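Local structure of 1H-3-hydroxy-4-oxoquinoline 2,4-dioxygenase (Pseudomonas putida, 3IBT) at residues A[56-61]-A[171-176]; A[65-70]-A[178-183]; A[127-132]-A[147-152]. The protein catalyses the cofactor-independent cleavage of 3-hydroxy-1H-quinolin-4-one by dioxygen, yielding N-formylanthranilate and carbon monoxide. One frame throughout, in Å; residues are numbered along the deposited sequence.

Contact 1: A[56-61]-A[171-176]; sequences RGHDAK and PWFHGE
Trp172 makes the lighter touch of this contact, bringing the far end of its indole to the 56-61 loop at the backbone oxygens of Asp59 and Ala60. Both oxygens lie at the edge of the indole, close to its plane, with Trp172 CH2 4.2 Å from Ala60 O. CG of Trp172, anti to the backbone N (chi1 168°), lies beside the carbonyl carbon and so on the side of the next residue, where CE3 sits over the centre of one face of the Phe173 ring. Phe173 itself carries most of the contact, and its opposite face receives His58. There CD2 of His58 sits 3.2 Å from Phe173 CE2, displaced toward the rim of the ring, in an offset edge-to-face pair with centroids 4.8 Å apart and planes at 63°. In alpha/beta-hydrolase terms, the segment 171-176 belongs to the helical cap, and 56-61 to the loop following strand 49-53 of the core sheet, so the pair joins cap to core. The imidazole is held from its other positions: ND1 gives a weak hydrogen bond to Arg56 O (2.9 Å), and NE2 is hydrogen-bonded to the backbone N of Cys31, which probably binds substrate, as in related enzymes. An alanine in place of Phe173 would probably open a gap between His58 and Trp172, leaving the CD2 edge of the imidazole without its aromatic face. Beyond Phe173 the chain enters helix 175-192, with His174 at the N-cap position and its side chain against Gln62 of the core loop.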
loop_
_atom_site.group_PDB
_atom_site.type_symbol
_atom_site.label_atom_id
_atom_site.label_comp_id
_atom_site.label_asym_id
_atom_site.label_seq_id
_atom_site.Cartn_x
_atom_site.Cartn_y
_atom_site.Cartn_z
ATOM N N ARG A 56 -10.429 -3.737 6.321
ATOM C CA ARG A 56 -11.185 -3.689 7.575
ATOM C C ARG A 56 -11.365 -2.263 8.103
ATOM O O ARG A 56 -10.393 -1.539 8.261
ATOM C CB ARG A 56 -10.470 -4.496 8.663
ATOM C CG ARG A 56 -11.119 -5.803 8.981
ATOM C CD ARG A 56 -10.440 -6.525 10.190
ATOM N NE ARG A 56 -10.465 -7.998 9.855
ATOM C CZ ARG A 56 -11.553 -8.838 10.153
ATOM N NH1 ARG A 56 -12.736 -8.365 10.835
ATOM N NH2 ARG A 56 -11.439 -10.160 9.758
ATOM N N GLY A 57 -12.593 -1.847 8.373
ATOM C CA GLY A 57 -12.809 -0.559 9.026
ATOM C C GLY A 57 -12.718 0.625 8.096
ATOM O O GLY A 57 -13.017 1.767 8.487
ATOM N N HIS A 58 -12.307 0.340 6.863
ATOM C CA HIS A 58 -12.119 1.356 5.850
ATOM C C HIS A 58 -13.257 1.470 4.837
ATOM O O HIS A 58 -13.243 2.349 3.967
ATOM C CB HIS A 58 -10.798 1.119 5.153
ATOM C CG HIS A 58 -9.635 1.437 6.024
ATOM N ND1 HIS A 58 -8.999 0.484 6.785
ATOM C CD2 HIS A 58 -9.037 2.617 6.317
ATOM C CE1 HIS A 58 -8.025 1.054 7.476
ATOM N NE2 HIS A 58 -8.025 2.348 7.207
ATOM N N ASP A 59 -14.249 0.600 4.957
ATOM C CA ASP A 59 -15.401 0.682 4.090
ATOM C C ASP A 59 -16.159 2.011 4.297
ATOM O O ASP A 59 -15.907 2.744 5.273
ATOM C CB ASP A 59 -16.303 -0.550 4.277
ATOM C CG ASP A 59 -16.609 -0.861 5.747
ATOM O OD1 ASP A 59 -15.643 -0.922 6.576
ATOM O OD2 ASP A 59 -17.825 -1.070 6.054
ATOM N N ALA A 60 -17.055 2.325 3.352
ATOM C CA ALA A 60 -17.930 3.503 3.435
ATOM C C ALA A 60 -18.714 3.535 4.755
ATOM O O ALA A 60 -19.228 4.579 5.175
ATOM C CB ALA A 60 -18.890 3.536 2.237
ATOM N N LYS A 61 -18.789 2.386 5.413
ATOM C CA LYS A 61 -19.544 2.287 6.637
ATOM C C LYS A 61 -18.639 2.345 7.855
ATOM O O LYS A 61 -19.084 2.162 8.999
ATOM C CB LYS A 61 -20.390 1.012 6.628
ATOM C CG LYS A 61 -21.716 1.138 5.881
ATOM C CD LYS A 61 -22.785 1.755 6.758
ATOM C CE LYS A 61 -24.061 0.895 6.727
ATOM N NZ LYS A 61 -24.692 0.869 5.359
ATOM N N PRO A 171 -8.266 12.142 6.429
ATOM C CA PRO A 171 -8.467 12.639 7.771
ATOM C C PRO A 171 -9.917 12.357 8.211
ATOM O O PRO A 171 -10.257 12.500 9.374
ATOM C CB PRO A 171 -8.159 14.144 7.635
ATOM C CG PRO A 171 -7.778 14.378 6.177
ATOM C CD PRO A 171 -8.355 13.226 5.431
ATOM N N TRP A 172 -10.732 11.918 7.256
ATOM C CA TRP A 172 -12.132 11.561 7.459
ATOM C C TRP A 172 -12.298 10.320 8.342
ATOM O O TRP A 172 -13.267 10.235 9.114
ATOM C CB TRP A 172 -12.797 11.357 6.091
ATOM C CG TRP A 172 -14.128 10.724 6.127
ATOM C CD1 TRP A 172 -15.296 11.322 6.464
ATOM C CD2 TRP A 172 -14.447 9.360 5.797
ATOM N NE1 TRP A 172 -16.331 10.421 6.384
ATOM C CE2 TRP A 172 -15.843 9.207 5.978
ATOM C CE3 TRP A 172 -13.691 8.253 5.377
ATOM C CZ2 TRP A 172 -16.514 7.983 5.751
ATOM C CZ3 TRP A 172 -14.354 7.032 5.146
ATOM C CH2 TRP A 172 -15.759 6.913 5.339
ATOM N N PHE A 173 -11.357 9.370 8.238
ATOM C CA PHE A 173 -11.362 8.160 9.087
ATOM C C PHE A 173 -11.183 8.516 10.575
ATOM O O PHE A 173 -10.704 9.613 10.907
ATOM C CB PHE A 173 -10.266 7.173 8.674
ATOM C CG PHE A 173 -10.470 6.527 7.318
ATOM C CD1 PHE A 173 -9.828 7.026 6.197
ATOM C CD2 PHE A 173 -11.255 5.389 7.183
ATOM C CE1 PHE A 173 -9.999 6.418 4.959
ATOM C CE2 PHE A 173 -11.431 4.781 5.959
ATOM C CZ PHE A 173 -10.806 5.289 4.848
ATOM N N HIS A 174 -11.553 7.598 11.469
ATOM C CA HIS A 174 -11.534 7.902 12.893
ATOM C C HIS A 174 -10.140 7.901 13.508
ATOM O O HIS A 174 -9.254 7.158 13.079
ATOM C CB HIS A 174 -12.436 6.944 13.674
ATOM C CG HIS A 174 -13.848 6.912 13.186
ATOM N ND1 HIS A 174 -14.651 5.795 13.308
ATOM C CD2 HIS A 174 -14.601 7.850 12.567
ATOM C CE1 HIS A 174 -15.840 6.049 12.796
ATOM N NE2 HIS A 174 -15.835 7.288 12.338
ATOM N N GLY A 175 -9.977 8.722 14.548
ATOM C CA GLY A 175 -8.756 8.732 15.362
ATOM C C GLY A 175 -8.307 7.353 15.814
ATOM O O GLY A 175 -7.109 7.054 15.810
ATOM N N GLU A 176 -9.276 6.513 16.195
ATOM C CA GLU A 176 -9.003 5.109 16.538
ATOM C C GLU A 176 -8.395 4.275 15.366
ATOM O O GLU A 176 -7.711 3.257 15.568
ATOM C CB GLU A 176 -10.258 4.461 17.125
ATOM C CG GLU A 176 -10.594 4.972 18.530
ATOM C CD GLU A 176 -11.542 3.917 19.262
ATOM O OE1 GLU A 176 -12.054 2.883 18.598
ATOM O OE2 GLU A 176 -11.876 4.241 20.500
#

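Contact 2: A[65-70]-A[178-183]; sequences SGDFDS and WQRACR
Arg180 and Arg183, one turn apart on cap helix 175-192, reach across to Asp67 and Phe68 in the loop that leads into helix 70-83 of the alpha/beta-hydrolase core. The contact therefore joins the lid to the body of the fold, at the protein surface. Its charged component is a salt bridge: Arg183 NH2 lies 2.6 Å from Asp67 OD2, in a weak hydrogen bond. Carboxylate and guanidinium are turned almost perpendicular, their planes 85° apart, and a single nitrogen makes the approach. Arg180 adds a more distant opposite charge, its NE 4.5 Å from the same OD2; the oxygen stands well out of that guanidinium plane, and the attraction is probably electrostatic alone. The aromatic component belongs to Phe68 and Arg180. CD of Arg180 stands over the ring face in a CH-pi contact, 4.1 Å from the centroid, and a third torsion of 68° bends the chain to bring NE over the ring centre too. CZ follows in an off-centre cation-pi contact, also 4.1 Å from the centroid, and Arg180 NH1 lies 3.2 Å from Phe68 CE2. Here the guanidinium stands steeply on the ring, the planes 74° apart. Besides Arg180, Phe68 packs against Met177 of the same helix and Arg56 of the core. Van der Waals packing completes the account: the backbone of Asp67 covers one face of the Arg180 guanidinium, its CA 3.5 Å from Arg180 CZ.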
loop_
_atom_site.group_PDB
_atom_site.type_symbol
_atom_site.label_atom_id
_atom_site.label_comp_id
_atom_site.label_asym_id
_atom_site.label_seq_id
_atom_site.Cartn_x
_atom_site.Cartn_y
_atom_site.Cartn_z
ATOM N N SER A 65 -15.308 -3.318 15.152
ATOM C CA SER A 65 -15.028 -4.714 15.402
ATOM C C SER A 65 -13.741 -4.594 16.180
ATOM O O SER A 65 -13.264 -3.473 16.420
ATOM C CB SER A 65 -14.792 -5.502 14.106
ATOM O OG SER A 65 -14.411 -6.868 14.385
ATOM N N GLY A 66 -13.179 -5.731 16.582
ATOM C CA GLY A 66 -11.955 -5.726 17.365
ATOM C C GLY A 66 -10.889 -4.941 16.648
ATOM O O GLY A 66 -10.968 -4.714 15.433
ATOM N N ASP A 67 -9.902 -4.489 17.401
ATOM C CA ASP A 67 -8.717 -3.993 16.754
ATOM C C ASP A 67 -8.101 -5.261 16.156
ATOM O O ASP A 67 -8.632 -6.375 16.388
ATOM C CB ASP A 67 -7.793 -3.261 17.742
ATOM C CG ASP A 67 -6.661 -4.126 18.228
ATOM O OD1 ASP A 67 -6.877 -4.925 19.163
ATOM O OD2 ASP A 67 -5.559 -4.009 17.655
ATOM N N PHE A 68 -7.017 -5.104 15.391
ATOM C CA PHE A 68 -6.458 -6.222 14.620
ATOM C C PHE A 68 -4.989 -6.011 14.253
ATOM O O PHE A 68 -4.457 -4.902 14.377
ATOM C CB PHE A 68 -7.313 -6.484 13.356
ATOM C CG PHE A 68 -7.655 -5.229 12.591
ATOM C CD1 PHE A 68 -6.742 -4.670 11.684
ATOM C CD2 PHE A 68 -8.871 -4.581 12.799
ATOM C CE1 PHE A 68 -7.052 -3.483 10.976
ATOM C CE2 PHE A 68 -9.190 -3.402 12.106
ATOM C CZ PHE A 68 -8.269 -2.845 11.198
ATOM N N ASP A 69 -4.349 -7.097 13.822
ATOM C CA ASP A 69 -2.972 -7.073 13.321
ATOM C C ASP A 69 -2.987 -6.727 11.828
ATOM O O ASP A 69 -3.996 -6.950 11.110
ATOM C CB ASP A 69 -2.293 -8.463 13.439
ATOM C CG ASP A 69 -1.613 -8.743 14.816
ATOM O OD1 ASP A 69 -0.885 -7.886 15.387
ATOM O OD2 ASP A 69 -1.750 -9.894 15.302
ATOM N N SER A 70 -1.838 -6.220 11.387
ATOM C CA SER A 70 -1.419 -6.181 9.988
ATOM C C SER A 70 -1.430 -7.590 9.374
ATOM O O SER A 70 -1.484 -7.751 8.133
ATOM C CB SER A 70 -0.006 -5.556 9.868
ATOM O OG SER A 70 0.738 -6.098 8.790
ATOM N N TRP A 178 -6.488 6.007 12.875
ATOM C CA TRP A 178 -5.203 6.656 12.716
ATOM C C TRP A 178 -4.156 6.035 13.681
ATOM O O TRP A 178 -2.956 5.866 13.358
ATOM C CB TRP A 178 -5.306 8.186 12.904
ATOM C CG TRP A 178 -3.966 8.806 12.616
ATOM C CD1 TRP A 178 -3.085 9.289 13.524
ATOM C CD2 TRP A 178 -3.317 8.906 11.334
ATOM N NE1 TRP A 178 -1.943 9.727 12.891
ATOM C CE2 TRP A 178 -2.059 9.495 11.548
ATOM C CE3 TRP A 178 -3.688 8.574 10.029
ATOM C CZ2 TRP A 178 -1.156 9.756 10.500
ATOM C CZ3 TRP A 178 -2.786 8.817 8.989
ATOM C CH2 TRP A 178 -1.544 9.407 9.233
ATOM N N GLN A 179 -4.649 5.682 14.862
ATOM C CA GLN A 179 -3.821 5.192 15.936
ATOM C C GLN A 179 -3.470 3.748 15.716
ATOM O O GLN A 179 -2.303 3.397 15.781
ATOM C CB GLN A 179 -4.531 5.376 17.264
ATOM C CG GLN A 179 -4.610 6.837 17.691
ATOM C CD GLN A 179 -5.566 7.062 18.856
ATOM O OE1 GLN A 179 -6.020 6.112 19.505
ATOM N NE2 GLN A 179 -5.870 8.329 19.132
ATOM N N ARG A 180 -4.465 2.906 15.446
ATOM C CA ARG A 180 -4.167 1.508 15.147
ATOM C C ARG A 180 -3.035 1.443 14.102
ATOM O O ARG A 180 -2.097 0.645 14.221
ATOM C CB ARG A 180 -5.415 0.732 14.691
ATOM C CG ARG A 180 -5.069 -0.689 14.194
ATOM C CD ARG A 180 -5.946 -1.816 14.715
ATOM N NE ARG A 180 -7.303 -1.717 14.185
ATOM C CZ ARG A 180 -8.318 -1.150 14.828
ATOM N NH1 ARG A 180 -9.510 -1.088 14.250
ATOM N NH2 ARG A 180 -8.142 -0.642 16.043
ATOM N N ALA A 181 -3.134 2.329 13.115
ATOM C CA ALA A 181 -2.235 2.372 12.002
ATOM C C ALA A 181 -0.810 2.570 12.504
ATOM O O ALA A 181 0.142 1.914 12.053
ATOM C CB ALA A 181 -2.633 3.497 11.092
ATOM N N CYS A 182 -0.686 3.458 13.474
ATOM C CA CYS A 182 0.619 3.773 14.001
ATOM C C CYS A 182 1.173 2.654 14.853
ATOM O O CYS A 182 2.332 2.269 14.682
ATOM C CB CYS A 182 0.615 5.132 14.683
ATOM S SG CYS A 182 0.236 6.367 13.399
ATOM N N ARG A 183 0.338 2.075 15.699
ATOM C CA ARG A 183 0.770 0.940 16.481
ATOM C C ARG A 183 1.257 -0.130 15.532
ATOM O O ARG A 183 2.288 -0.784 15.753
ATOM C CB ARG A 183 -0.388 0.339 17.240
ATOM C CG ARG A 183 -0.969 1.117 18.366
ATOM C CD ARG A 183 -1.753 0.115 19.154
ATOM N NE ARG A 183 -2.141 -1.004 18.271
ATOM C CZ ARG A 183 -3.410 -1.299 17.954
ATOM N NH1 ARG A 183 -4.445 -0.563 18.452
ATOM N NH2 ARG A 183 -3.647 -2.343 17.148
#

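Contact 3: A[127-132]-A[147-152]; sequences PGFWQQ and QSFFDE
Ser148 OG faces the side-chain amide of Gln132, 2.6 Å from the atom modelled as NE2. That same atom of Gln132 also lies 3.2 Å from Phe149 N, while the modelled OE1 is 3.4 Å from Glu152 OE1. The amide is probably turned over in the model, so its hydrogen bonding stays unsettled; turned back, it could present oxygen to Ser148 and Phe149 N, and nitrogen to the Glu152 carboxylate. What is secure is that the buried amide sits among Ser148, Phe149 and Glu152, on the inner side of the facing helix. An extended chain beyond CG (chi2 -176°) carries it there. These helices, 127-135 and 142-154, belong to the cap that many alpha/beta hydrolases insert between strands of the core sheet, here after strand 115-119. Their short segments run roughly antiparallel, with an interaxial angle of 140° and a closest approach of 10.8 Å, a spacing filled by side chains. Chief among these is Phe149, whose ring lies under the Gln132 amide, the two planes stacked within 23° of each other and the atom modelled as NE2 lying over the face, toward the rim. The stem of Gln132 rests on the same ring, its CB 3.5 Å from CE1 of Phe149. Phe129 comes to the edge of Phe149, the CD1 of Phe129 being 4.1 Å from Phe149 CE2; the two side chains cross obliquely. Phe129 itself meets Tyr189 of helix 175-192 edge-to-face. Phe149 is the link inward, because its ring also meets that of Trp153, which probably binds substrate, as in related enzymes.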
loop_
_atom_site.group_PDB
_atom_site.type_symbol
_atom_site.label_atom_id
_atom_site.label_comp_id
_atom_site.label_asym_id
_atom_site.label_seq_id
_atom_site.Cartn_x
_atom_site.Cartn_y
_atom_site.Cartn_z
ATOM N N PRO A 127 14.953 8.795 12.363
ATOM C CA PRO A 127 14.464 9.409 13.612
ATOM C C PRO A 127 13.171 10.168 13.462
ATOM O O PRO A 127 12.249 9.965 14.253
ATOM C CB PRO A 127 15.622 10.337 14.024
ATOM C CG PRO A 127 16.822 9.568 13.575
ATOM C CD PRO A 127 16.377 9.137 12.165
ATOM N N GLY A 128 13.074 10.999 12.434
ATOM C CA GLY A 128 11.805 11.715 12.146
ATOM C C GLY A 128 10.550 10.850 12.163
ATOM O O GLY A 128 9.593 11.145 12.868
ATOM N N PHE A 129 10.597 9.780 11.374
ATOM C CA PHE A 129 9.560 8.780 11.250
ATOM C C PHE A 129 9.105 8.169 12.588
ATOM O O PHE A 129 7.917 8.214 12.939
ATOM C CB PHE A 129 10.096 7.708 10.324
ATOM C CG PHE A 129 9.120 6.664 9.988
ATOM C CD1 PHE A 129 7.983 6.975 9.243
ATOM C CD2 PHE A 129 9.339 5.355 10.391
ATOM C CE1 PHE A 129 7.054 5.997 8.916
ATOM C CE2 PHE A 129 8.431 4.347 10.058
ATOM C CZ PHE A 129 7.295 4.671 9.302
ATOM N N TRP A 130 10.042 7.598 13.335
ATOM C CA TRP A 130 9.741 7.044 14.636
ATOM C C TRP A 130 8.999 8.009 15.526
ATOM O O TRP A 130 8.169 7.599 16.322
ATOM C CB TRP A 130 11.030 6.699 15.342
ATOM C CG TRP A 130 11.707 5.587 14.723
ATOM C CD1 TRP A 130 12.878 5.607 14.040
ATOM C CD2 TRP A 130 11.257 4.255 14.715
ATOM N NE1 TRP A 130 13.195 4.348 13.613
ATOM C CE2 TRP A 130 12.210 3.498 14.018
ATOM C CE3 TRP A 130 10.137 3.615 15.248
ATOM C CZ2 TRP A 130 12.081 2.138 13.837
ATOM C CZ3 TRP A 130 10.007 2.269 15.062
ATOM C CH2 TRP A 130 10.974 1.536 14.372
ATOM N N GLN A 131 9.330 9.289 15.421
ATOM C CA GLN A 131 8.621 10.280 16.199
ATOM C C GLN A 131 7.170 10.389 15.786
ATOM O O GLN A 131 6.278 10.366 16.618
ATOM C CB GLN A 131 9.282 11.643 16.099
ATOM C CG GLN A 131 8.840 12.597 17.215
ATOM C CD GLN A 131 9.725 13.815 17.318
ATOM O OE1 GLN A 131 10.213 14.329 16.299
ATOM N NE2 GLN A 131 9.954 14.287 18.552
ATOM N N GLN A 132 6.946 10.513 14.486
ATOM C CA GLN A 132 5.612 10.741 13.951
ATOM C C GLN A 132 4.720 9.544 14.220
ATOM O O GLN A 132 3.495 9.685 14.355
ATOM C CB GLN A 132 5.662 11.001 12.457
ATOM C CG GLN A 132 6.715 11.990 11.993
ATOM C CD GLN A 132 6.599 12.238 10.499
ATOM O OE1 GLN A 132 7.363 11.689 9.704
ATOM N NE2 GLN A 132 5.597 13.023 10.106
ATOM N N GLN A 147 -1.184 15.278 11.174
ATOM C CA GLN A 147 -0.939 16.445 10.343
ATOM C C GLN A 147 0.517 16.486 9.961
ATOM O O GLN A 147 0.857 16.900 8.866
ATOM C CB GLN A 147 -1.310 17.727 11.073
ATOM C CG GLN A 147 -1.358 18.929 10.170
ATOM C CD GLN A 147 -2.471 18.811 9.186
ATOM O OE1 GLN A 147 -3.624 18.712 9.572
ATOM N NE2 GLN A 147 -2.142 18.804 7.899
ATOM N N SER A 148 1.370 16.033 10.868
ATOM C CA SER A 148 2.792 16.042 10.635
ATOM C C SER A 148 3.188 15.346 9.322
ATOM O O SER A 148 3.889 15.936 8.497
ATOM C CB SER A 148 3.496 15.373 11.780
ATOM O OG SER A 148 4.842 15.189 11.385
ATOM N N PHE A 149 2.735 14.099 9.163
ATOM C CA PHE A 149 2.827 13.340 7.921
ATOM C C PHE A 149 2.295 14.116 6.709
ATOM O O PHE A 149 2.995 14.243 5.692
ATOM C CB PHE A 149 2.075 12.001 8.032
ATOM C CG PHE A 149 2.868 10.900 8.699
ATOM C CD1 PHE A 149 2.472 10.395 9.941
ATOM C CD2 PHE A 149 4.010 10.379 8.094
ATOM C CE1 PHE A 149 3.195 9.400 10.566
ATOM C CE2 PHE A 149 4.755 9.375 8.722
ATOM C CZ PHE A 149 4.349 8.881 9.939
ATOM N N PHE A 150 1.067 14.630 6.809
ATOM C CA PHE A 150 0.469 15.358 5.690
ATOM C C PHE A 150 1.394 16.427 5.153
ATOM O O PHE A 150 1.662 16.459 3.962
ATOM C CB PHE A 150 -0.828 16.030 6.088
ATOM C CG PHE A 150 -1.980 15.081 6.355
ATOM C CD1 PHE A 150 -1.888 13.719 6.087
ATOM C CD2 PHE A 150 -3.190 15.575 6.847
ATOM C CE1 PHE A 150 -2.986 12.864 6.331
ATOM C CE2 PHE A 150 -4.274 14.736 7.079
ATOM C CZ PHE A 150 -4.169 13.380 6.820
ATOM N N ASP A 151 1.879 17.302 6.033
ATOM C CA ASP A 151 2.740 18.406 5.624
ATOM C C ASP A 151 3.896 17.829 4.807
ATOM O O ASP A 151 4.304 18.386 3.773
ATOM C CB ASP A 151 3.269 19.172 6.845
ATOM C CG ASP A 151 2.182 20.027 7.547
ATOM O OD1 ASP A 151 1.833 21.113 7.025
ATOM O OD2 ASP A 151 1.693 19.639 8.642
ATOM N N GLU A 152 4.387 16.680 5.266
ATOM C CA GLU A 152 5.490 15.993 4.629
ATOM C C GLU A 152 5.049 15.343 3.319
ATOM O O GLU A 152 5.461 15.758 2.236
ATOM C CB GLU A 152 6.073 14.945 5.569
ATOM C CG GLU A 152 7.193 14.126 4.915
ATOM C CD GLU A 152 7.804 13.105 5.876
ATOM O OE1 GLU A 152 8.190 13.500 7.009
ATOM O OE2 GLU A 152 7.895 11.907 5.497
#

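In the fold
The three contacts illustrate how a lid is fitted to an alpha/beta-hydrolase core: contacts 1 and 2 tie it to the loop after strand 49-53, and contact 3 packs it internally. The centres of contacts 1 and 2 lie about 11 Å apart, bridged where Arg56 CD meets Phe68 CD2 at 3.6 Å. Contact 3, centred about 20 and about 18 Å from contacts 1 and 2, joins them through Pro171 CG on Phe150 CE2 (3.6 Å) and Trp178 CZ2 on Phe149 CD1 (3.7 Å). Each has a side chain near the probable substrate pocket: between nearest side-chain atoms, His58 and Phe68 lie about 4 and 3 Å from Trp30, and Phe149 about 7 Å from the likely catalytic His244.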